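PDB 4BG2: PATF from Prochloron didemni, which belongs to the patellamide pathway and resembles cyanobactin prenyltransferases, though its own activity remains uncertain. Local coordinates for residues D131-L136 with G177-F182. Residues are numbered along the deposited sequence; the frame is centred on the assembly and turned at random.
Sequences DSSVML and GFELFF
Gly-177 meets the end of Met-135, a selenomethionine, with CA of Gly-177 3.6 Å from CE of Met-135. The bend of the Met-135 chain at chi2 and chi3 brings this methyl back over the neighbouring strand. Phe-178 and Leu-136 exchange two backbone hydrogen bonds. The Phe-178 ring leads away from Leu-136 and packs edge-to-face on Phe-103.

Glu-179 starts with CG anti to its backbone N (chi1 -173°) and stays extended. Its CB lies 3.8 Å from SE of Met-135, and the two side chains cross at about a right angle. At its tip, OE2 of Glu-179 takes a 2.7 Å hydrogen bond from OG of Ser-133 on the anti lone pair. His-124 ND1 is a second partner of OE2, and Arg-187 forms a salt bridge with OE1.

Leu-180 and Val-134 exchange a pair of backbone hydrogen bonds, N of Leu-180 to O of Val-134 at 2.8 Å. The Phe-181 ring has CD1 3.7 Å from CB of Ser-133. Its edge points to the carbonyl oxygen of Asp-131.

Past the strand, N of Phe-182 binds O of Ser-132 at 3.0 Å. The same oxygen lies above one face of the Phe-182 ring, toward the rim, while N of Ser-133 is over its centre. CG2 of Val-134 reaches the ring edge, 3.9 Å from CE1 of Phe-182. An alanine here would probably leave a gap beside the Ser-132/Ser-133 peptide, Val-134 and Ile-90.

These two antiparallel neighbours belong to the closed barrel of an ABBA-type fold. Val-134, Leu-136, Phe-178 and Leu-180 face its helical coat. Ser-133, Met-135, Glu-179 and Phe-181 line the other face, probably the barrel interior. There Ser-133 and His-124 at OE2 and Arg-187 at OE1 fix the Glu-179 carboxylate, forming a buried polar cluster beside Met-135 and Phe-181.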
# COMPACT_ATOMS: atom_id res chain seq x y z
N ASP A 131 -14.86 -3.51 -9.77
CA ASP A 131 -14.28 -3.50 -8.43
C ASP A 131 -12.76 -3.42 -8.41
O ASP A 131 -12.18 -3.40 -7.35
CB ASP A 131 -14.63 -4.77 -7.65
CG ASP A 131 -16.03 -4.79 -7.17
OD1 ASP A 131 -16.80 -3.86 -7.50
OD2 ASP A 131 -16.37 -5.76 -6.44
N SER A 132 -12.11 -3.45 -9.57
CA SER A 132 -10.67 -3.39 -9.62
C SER A 132 -10.25 -1.96 -9.55
O SER A 132 -11.06 -1.07 -9.76
CB SER A 132 -10.17 -4.09 -10.89
OG SER A 132 -10.52 -5.47 -10.81
N SER A 133 -8.99 -1.71 -9.23
CA SER A 133 -8.54 -0.36 -9.04
C SER A 133 -7.10 -0.18 -9.41
O SER A 133 -6.32 -1.16 -9.47
CB SER A 133 -8.75 0.06 -7.56
OG SER A 133 -7.92 -0.74 -6.72
N VAL A 134 -6.72 1.07 -9.63
CA VAL A 134 -5.32 1.49 -9.61
C VAL A 134 -5.08 2.07 -8.21
O VAL A 134 -5.95 2.76 -7.64
CB VAL A 134 -5.02 2.54 -10.70
CG1 VAL A 134 -3.64 3.15 -10.51
CG2 VAL A 134 -5.06 1.89 -12.06
N MSE A 135 -3.93 1.73 -7.63
CA MSE A 135 -3.57 2.17 -6.29
C MSE A 135 -2.28 2.91 -6.41
O MSE A 135 -1.31 2.44 -7.01
CB MSE A 135 -3.41 0.94 -5.38
CG MSE A 135 -3.08 1.32 -3.93
SE MSE A 135 -4.72 1.87 -2.99
CE MSE A 135 -4.15 3.66 -2.47
N LEU A 136 -2.26 4.11 -5.86
CA LEU A 136 -1.08 4.96 -5.93
C LEU A 136 -0.79 5.50 -4.54
O LEU A 136 -1.64 6.15 -3.94
CB LEU A 136 -1.33 6.12 -6.89
CG LEU A 136 -1.78 5.74 -8.31
CD1 LEU A 136 -2.32 6.94 -9.06
CD2 LEU A 136 -0.66 5.13 -9.12
N GLY A 177 -2.55 7.59 0.18
CA GLY A 177 -3.06 6.63 -0.79
C GLY A 177 -4.17 7.24 -1.64
O GLY A 177 -5.00 7.99 -1.15
N PHE A 178 -4.14 6.93 -2.94
CA PHE A 178 -5.21 7.30 -3.85
C PHE A 178 -5.64 6.02 -4.53
O PHE A 178 -4.82 5.39 -5.19
CB PHE A 178 -4.68 8.28 -4.91
CG PHE A 178 -4.25 9.59 -4.34
CD1 PHE A 178 -2.93 9.77 -3.92
CD2 PHE A 178 -5.13 10.65 -4.24
CE1 PHE A 178 -2.52 10.98 -3.43
CE2 PHE A 178 -4.72 11.88 -3.75
CZ PHE A 178 -3.41 12.04 -3.34
N GLU A 179 -6.88 5.61 -4.31
CA GLU A 179 -7.40 4.41 -4.94
C GLU A 179 -8.43 4.80 -5.97
O GLU A 179 -9.38 5.49 -5.66
CB GLU A 179 -8.01 3.41 -3.93
CG GLU A 179 -8.39 2.09 -4.61
CD GLU A 179 -8.41 0.89 -3.65
OE1 GLU A 179 -8.58 1.10 -2.44
OE2 GLU A 179 -8.21 -0.25 -4.12
N LEU A 180 -8.22 4.35 -7.20
CA LEU A 180 -9.07 4.71 -8.32
C LEU A 180 -9.75 3.50 -8.89
O LEU A 180 -9.15 2.75 -9.65
CB LEU A 180 -8.25 5.41 -9.40
CG LEU A 180 -7.60 6.75 -9.00
CD1 LEU A 180 -6.45 6.55 -8.04
CD2 LEU A 180 -7.09 7.47 -10.23
N PHE A 181 -11.01 3.31 -8.53
CA PHE A 181 -11.77 2.17 -8.98
C PHE A 181 -12.26 2.37 -10.41
O PHE A 181 -12.52 3.50 -10.85
CB PHE A 181 -12.93 1.90 -8.05
CG PHE A 181 -12.52 1.47 -6.66
CD1 PHE A 181 -12.26 0.14 -6.38
CD2 PHE A 181 -12.46 2.40 -5.62
CE1 PHE A 181 -11.94 -0.27 -5.10
CE2 PHE A 181 -12.14 1.99 -4.33
CZ PHE A 181 -11.87 0.66 -4.07
N PHE A 182 -12.45 1.26 -11.10
CA PHE A 182 -12.78 1.29 -12.52
C PHE A 182 -14.26 1.58 -12.80
O PHE A 182 -14.63 1.74 -13.94
CB PHE A 182 -12.37 -0.01 -13.20
CG PHE A 182 -10.89 -0.28 -13.15
CD1 PHE A 182 -10.00 0.70 -12.79
CD2 PHE A 182 -10.41 -1.51 -13.50
CE1 PHE A 182 -8.64 0.45 -12.74
CE2 PHE A 182 -9.05 -1.77 -13.49
CZ PHE A 182 -8.16 -0.78 -13.10